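Methyltransferase (Pectobacterium atrosepticum SCRI1043, PDB 2P7I) probably transfers methyl groups from S-adenosylmethionine to a substrate not yet identified, as a member of the Rossmann-like class of methyltransferases. Local coordinates at residues T68-S73 against A98-R103; D117-L122 against E183-R188. All coordinates share one frame; numbering follows the deposited sequence.

Interaction 1: T68-S73 against A98-R103; sequences TCVEAS and AQLPRR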
loop_
_atom_site.group_PDB
_atom_site.type_symbol
_atom_site.label_atom_id
_atom_site.label_comp_id
_atom_site.label_asym_id
_atom_site.label_seq_id
_atom_site.Cartn_x
_atom_site.Cartn_y
_atom_site.Cartn_z
ATOM N N THR B 68 -21.352 -29.677 9.325
ATOM C CA THR B 68 -22.739 -29.315 9.534
ATOM C C THR B 68 -22.978 -28.088 8.669
ATOM O O THR B 68 -22.164 -27.149 8.660
ATOM C CB THR B 68 -23.021 -29.038 11.011
ATOM O OG1 THR B 68 -22.750 -30.220 11.769
ATOM C CG2 THR B 68 -24.464 -28.590 11.251
ATOM N N CYS B 69 -24.077 -28.118 7.917
ATOM C CA CYS B 69 -24.380 -27.103 6.915
ATOM C C CYS B 69 -25.718 -26.484 7.210
ATOM O O CYS B 69 -26.723 -27.198 7.229
ATOM C CB CYS B 69 -24.463 -27.717 5.517
ATOM S SG CYS B 69 -22.936 -28.335 4.799
ATOM N N VAL B 70 -25.731 -25.166 7.391
ATOM C CA VAL B 70 -26.952 -24.408 7.620
ATOM C C VAL B 70 -27.238 -23.582 6.382
ATOM O O VAL B 70 -26.381 -22.819 5.914
ATOM C CB VAL B 70 -26.857 -23.480 8.854
ATOM C CG1 VAL B 70 -28.165 -22.737 9.072
ATOM C CG2 VAL B 70 -26.511 -24.267 10.093
ATOM N N GLU B 71 -28.451 -23.741 5.862
ATOM C CA GLU B 71 -28.885 -23.070 4.644
ATOM C C GLU B 71 -30.372 -22.837 4.743
ATOM O O GLU B 71 -31.111 -23.728 5.164
ATOM C CB GLU B 71 -28.567 -23.933 3.424
ATOM C CG GLU B 71 -29.110 -23.424 2.097
ATOM C CD GLU B 71 -28.813 -21.961 1.826
ATOM O OE1 GLU B 71 -27.676 -21.497 2.079
ATOM O OE2 GLU B 71 -29.727 -21.269 1.337
ATOM N N ALA B 72 -30.801 -21.631 4.377
ATOM C CA ALA B 72 -32.218 -21.226 4.490
ATOM C C ALA B 72 -33.096 -21.748 3.331
ATOM O O ALA B 72 -34.310 -21.938 3.505
ATOM C CB ALA B 72 -32.313 -19.712 4.579
ATOM N N SER B 73 -32.490 -21.957 2.162
ATOM C CA SER B 73 -33.225 -22.371 0.962
ATOM C C SER B 73 -33.379 -23.879 0.856
ATOM O O SER B 73 -32.388 -24.606 0.724
ATOM C CB SER B 73 -32.516 -21.894 -0.309
ATOM O OG SER B 73 -33.024 -22.597 -1.441
ATOM N N ALA B 98 -31.875 -20.936 14.070
ATOM C CA ALA B 98 -31.162 -22.197 14.045
ATOM C C ALA B 98 -30.805 -22.664 15.453
ATOM O O ALA B 98 -30.241 -21.922 16.267
ATOM C CB ALA B 98 -29.902 -22.078 13.178
ATOM N N GLN B 99 -31.152 -23.912 15.733
ATOM C CA GLN B 99 -30.833 -24.538 16.997
ATOM C C GLN B 99 -29.861 -25.651 16.673
ATOM O O GLN B 99 -30.245 -26.658 16.098
ATOM C CB GLN B 99 -32.102 -25.108 17.623
ATOM C CG GLN B 99 -33.155 -24.056 17.921
ATOM C CD GLN B 99 -32.924 -23.364 19.256
ATOM O OE1 GLN B 99 -33.342 -23.874 20.303
ATOM N NE2 GLN B 99 -32.266 -22.195 19.231
ATOM N N LEU B 100 -28.597 -25.473 17.023
ATOM C CA LEU B 100 -27.593 -26.453 16.652
ATOM C C LEU B 100 -27.329 -27.382 17.821
ATOM O O LEU B 100 -27.359 -26.959 18.970
ATOM C CB LEU B 100 -26.300 -25.764 16.194
ATOM C CG LEU B 100 -26.539 -24.793 15.035
ATOM C CD1 LEU B 100 -25.210 -24.234 14.497
ATOM C CD2 LEU B 100 -27.357 -25.466 13.954
ATOM N N PRO B 101 -27.038 -28.645 17.529
ATOM C CA PRO B 101 -26.899 -29.649 18.575
ATOM C C PRO B 101 -25.617 -29.582 19.369
ATOM O O PRO B 101 -25.498 -30.248 20.381
ATOM C CB PRO B 101 -26.937 -30.962 17.790
ATOM C CG PRO B 101 -26.402 -30.624 16.454
ATOM C CD PRO B 101 -26.868 -29.217 16.181
ATOM N N ARG B 102 -24.682 -28.756 18.932
ATOM C CA ARG B 102 -23.294 -28.903 19.310
ATOM C C ARG B 102 -22.600 -27.548 19.152
ATOM O O ARG B 102 -23.191 -26.621 18.620
ATOM C CB ARG B 102 -22.697 -29.914 18.336
ATOM C CG ARG B 102 -21.501 -30.688 18.826
ATOM C CD ARG B 102 -21.467 -32.093 18.184
ATOM N NE ARG B 102 -21.787 -32.071 16.742
ATOM C CZ ARG B 102 -20.957 -32.430 15.753
ATOM N NH1 ARG B 102 -19.731 -32.879 16.002
ATOM N NH2 ARG B 102 -21.366 -32.356 14.491
ATOM N N ARG B 103 -21.368 -27.443 19.639
ATOM C CA ARG B 103 -20.480 -26.356 19.283
ATOM C C ARG B 103 -19.418 -26.873 18.302
ATOM O O ARG B 103 -19.217 -28.085 18.167
ATOM C CB ARG B 103 -19.836 -25.750 20.520
ATOM C CG ARG B 103 -20.807 -24.920 21.349
ATOM C CD ARG B 103 -20.112 -24.256 22.500
ATOM N NE ARG B 103 -20.786 -23.005 22.896
ATOM C CZ ARG B 103 -21.779 -22.921 23.784
ATOM N NH1 ARG B 103 -22.266 -24.002 24.378
ATOM N NH2 ARG B 103 -22.317 -21.750 24.068
HETATM O O HOH W 1 -23.993 -30.605 14.140
#
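Strand 67-71 of the Rossmann-like methyltransferase sheet meets the loop that leads from strand 88-92 into strand 104-110, and the two touch through side chains alone. Val70 CG2 lies 4.1 Å from Leu100 CD2, the two branched side chains crossing at a slant. Both belong to an apolar layer on one side of the sheet, where Leu100 also packs on Leu47 and Ile91 of the flanking strands. An acidic residue at the end of this second strand commonly binds the ribose of S-adenosylmethionine in class I methyltransferases. Glu71 probably holds that place; its OE2 accepts from Ser73 N at 3.0 Å while OE1 accepts from Phe52 N, so both carboxylate oxygens are held by backbone amides. At the other end of the strand the contact turns polar and water-mediated. With OG1 anti to its carbonyl carbon, Thr68 places OG1 2.7 Å from a water, which accepts from Arg102 NH2 at 3.2 Å. Thr68 OG1 and Arg102 NH2 are themselves 3.7 Å apart, with no direct hydrogen bond, and the water bridges them. Bends at chi2 and chi3 fold the arginine back toward the strand, where NH1 forms a salt bridge with Asp66.

Interaction 2: D117-L122 against E183-R188; sequences DDPVAL and ERDASR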
loop_
_atom_site.group_PDB
_atom_site.type_symbol
_atom_site.label_atom_id
_atom_site.label_comp_id
_atom_site.label_asym_id
_atom_site.label_seq_id
_atom_site.Cartn_x
_atom_site.Cartn_y
_atom_site.Cartn_z
ATOM N N ASP B 117 -29.036 -8.408 7.240
ATOM C CA ASP B 117 -29.502 -7.112 7.756
ATOM C C ASP B 117 -28.866 -6.693 9.083
ATOM O O ASP B 117 -28.552 -5.520 9.250
ATOM C CB ASP B 117 -31.010 -7.096 7.885
ATOM C CG ASP B 117 -31.722 -7.200 6.544
ATOM O OD1 ASP B 117 -31.213 -6.698 5.514
ATOM O OD2 ASP B 117 -32.827 -7.766 6.544
ATOM N N ASP B 118 -28.683 -7.634 10.016
ATOM C CA ASP B 118 -28.041 -7.378 11.308
ATOM C C ASP B 118 -26.806 -8.268 11.468
ATOM O O ASP B 118 -26.846 -9.300 12.122
ATOM C CB ASP B 118 -29.047 -7.636 12.430
ATOM C CG ASP B 118 -28.583 -7.130 13.778
ATOM O OD1 ASP B 118 -27.391 -6.794 13.949
ATOM O OD2 ASP B 118 -29.435 -7.092 14.692
ATOM N N PRO B 119 -25.689 -7.871 10.855
ATOM C CA PRO B 119 -24.498 -8.701 10.852
ATOM C C PRO B 119 -23.866 -8.897 12.241
ATOM O O PRO B 119 -23.386 -9.978 12.550
ATOM C CB PRO B 119 -23.547 -7.938 9.933
ATOM C CG PRO B 119 -24.037 -6.506 9.985
ATOM C CD PRO B 119 -25.500 -6.618 10.110
ATOM N N VAL B 120 -23.883 -7.875 13.082
ATOM C CA VAL B 120 -23.354 -8.030 14.431
ATOM C C VAL B 120 -24.135 -9.124 15.190
ATOM O O VAL B 120 -23.538 -9.924 15.913
ATOM C CB VAL B 120 -23.336 -6.694 15.217
ATOM C CG1 VAL B 120 -22.868 -6.948 16.662
ATOM C CG2 VAL B 120 -22.420 -5.703 14.497
ATOM N N ALA B 121 -25.439 -9.222 14.982
ATOM C CA ALA B 121 -26.229 -10.194 15.718
ATOM C C ALA B 121 -25.877 -11.641 15.301
ATOM O O ALA B 121 -25.931 -12.559 16.146
ATOM C CB ALA B 121 -27.765 -9.908 15.577
ATOM N N LEU B 122 -25.528 -11.848 14.028
ATOM C CA LEU B 122 -25.097 -13.153 13.536
ATOM C C LEU B 122 -23.730 -13.520 14.074
ATOM O O LEU B 122 -23.532 -14.636 14.559
ATOM C CB LEU B 122 -25.104 -13.193 11.991
ATOM C CG LEU B 122 -24.545 -14.473 11.318
ATOM C CD1 LEU B 122 -25.287 -15.758 11.754
ATOM C CD2 LEU B 122 -24.554 -14.412 9.765
ATOM N N GLU B 183 -13.743 -5.711 10.614
ATOM C CA GLU B 183 -13.210 -5.863 11.963
ATOM C C GLU B 183 -14.089 -5.156 12.975
ATOM O O GLU B 183 -14.299 -5.668 14.065
ATOM C CB GLU B 183 -11.743 -5.438 12.067
ATOM C CG GLU B 183 -11.227 -5.642 13.460
ATOM C CD GLU B 183 -9.754 -5.717 13.590
ATOM O OE1 GLU B 183 -9.037 -5.667 12.572
ATOM O OE2 GLU B 183 -9.313 -5.893 14.737
ATOM N N ARG B 184 -14.641 -3.991 12.609
ATOM C CA ARG B 184 -15.609 -3.303 13.487
ATOM C C ARG B 184 -16.756 -4.200 13.903
ATOM O O ARG B 184 -17.091 -4.304 15.089
ATOM C CB ARG B 184 -16.185 -2.025 12.818
ATOM C CG ARG B 184 -17.231 -1.299 13.635
ATOM C CD ARG B 184 -18.045 -0.361 12.803
ATOM N NE ARG B 184 -18.839 -1.108 11.838
ATOM C CZ ARG B 184 -19.315 -0.619 10.701
ATOM N NH1 ARG B 184 -19.138 0.647 10.378
ATOM N NH2 ARG B 184 -20.019 -1.405 9.895
ATOM N N ASP B 185 -17.398 -4.803 12.937
ATOM C CA ASP B 185 -18.564 -5.602 13.235
ATOM C C ASP B 185 -18.182 -6.862 14.031
ATOM O O ASP B 185 -18.911 -7.264 14.939
ATOM C CB ASP B 185 -19.292 -5.970 11.945
ATOM C CG ASP B 185 -20.088 -4.823 11.355
ATOM O OD1 ASP B 185 -20.136 -3.708 11.941
ATOM O OD2 ASP B 185 -20.769 -5.098 10.331
ATOM N N ALA B 186 -17.057 -7.494 13.685
ATOM C CA ALA B 186 -16.571 -8.664 14.466
ATOM C C ALA B 186 -16.289 -8.260 15.917
ATOM O O ALA B 186 -16.643 -8.956 16.870
ATOM C CB ALA B 186 -15.341 -9.216 13.854
ATOM N N SER B 187 -15.680 -7.114 16.077
ATOM C CA SER B 187 -15.374 -6.627 17.359
ATOM C C SER B 187 -16.614 -6.305 18.151
ATOM O O SER B 187 -16.698 -6.644 19.339
ATOM C CB SER B 187 -14.549 -5.353 17.260
ATOM O OG SER B 187 -14.412 -4.857 18.554
ATOM N N ARG B 188 -17.547 -5.617 17.494
ATOM C CA ARG B 188 -18.841 -5.319 18.096
ATOM C C ARG B 188 -19.624 -6.554 18.559
ATOM O O ARG B 188 -20.408 -6.471 19.508
ATOM C CB ARG B 188 -19.713 -4.481 17.161
ATOM C CG ARG B 188 -19.245 -3.026 17.112
ATOM C CD ARG B 188 -20.040 -2.253 16.096
ATOM N NE ARG B 188 -19.736 -0.826 16.174
ATOM C CZ ARG B 188 -20.467 0.112 15.593
ATOM N NH1 ARG B 188 -21.483 -0.232 14.823
ATOM N NH2 ARG B 188 -20.196 1.404 15.765
#
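Val120 overlaps the flank of helix 179-188 with both of its methyl groups, fitting against Asp185 and Arg188, one helical turn apart. CG1, anti to the backbone N (chi1 176°), reaches the backbone of Arg188. Its distance to Arg188 C is 3.8 Å. Val120 CG2 faces Asp185 O at 3.9 Å and also touches Arg188 CB. Part of the surface under this valine is therefore backbone, in keeping with the close approach of the two helices: the CA atoms of Val120 and Asp185 are 5.5 Å apart. Beside it the ring of Pro119, in the first turn of its helix, places CG 3.6 Å from Asp185 OD2, an apolar edge against a carboxylate oxygen. That carboxylate is held from two sources. Its OD2 is hydrogen-bonded to Tyr177 OH, and its OD1 is in a salt bridge with Arg184, accepting from both NE and NH2 from the same face, well above the carboxylate plane, although it lies nearly in the plane of the guanidinium. The bond from Arg184 NE to Asp185 OD1 is 2.9 Å long with an angle of 153° at the hydrogen. This side-on grip on a single oxygen, together with the tyrosine, would limit rotation of the carboxylate and probably favour its charged form. Arg184 packs on His160 and Arg188 on Ser159 of a second subunit. The contact thus sets the start of helix 119-130 against the last turns of helix 179-188, which also rests on strand 192-201 through Ala186 and Val193.

How the interactions relate
Helix 119-130 connects the two contacts: its first turn forms one side of interaction 2, while further along Trp130 packs on Ala98 and Leu100 of interaction 1. Their centres are 19 Å apart and their nearest atoms about 8 Å, with no direct touch. Phe95 also stands between them, meeting Val70 of the first and Leu122 of the 117-122 segment. Interaction 1 includes the end of the strand where relatives commonly bind S-adenosylmethionine, although no cofactor is bound here; interaction 2 joins two helices and adjoins a second subunit. The bound sodium ion lies about 11 Å from the Val120 side chain, with Asn249 and Gln250 at its site.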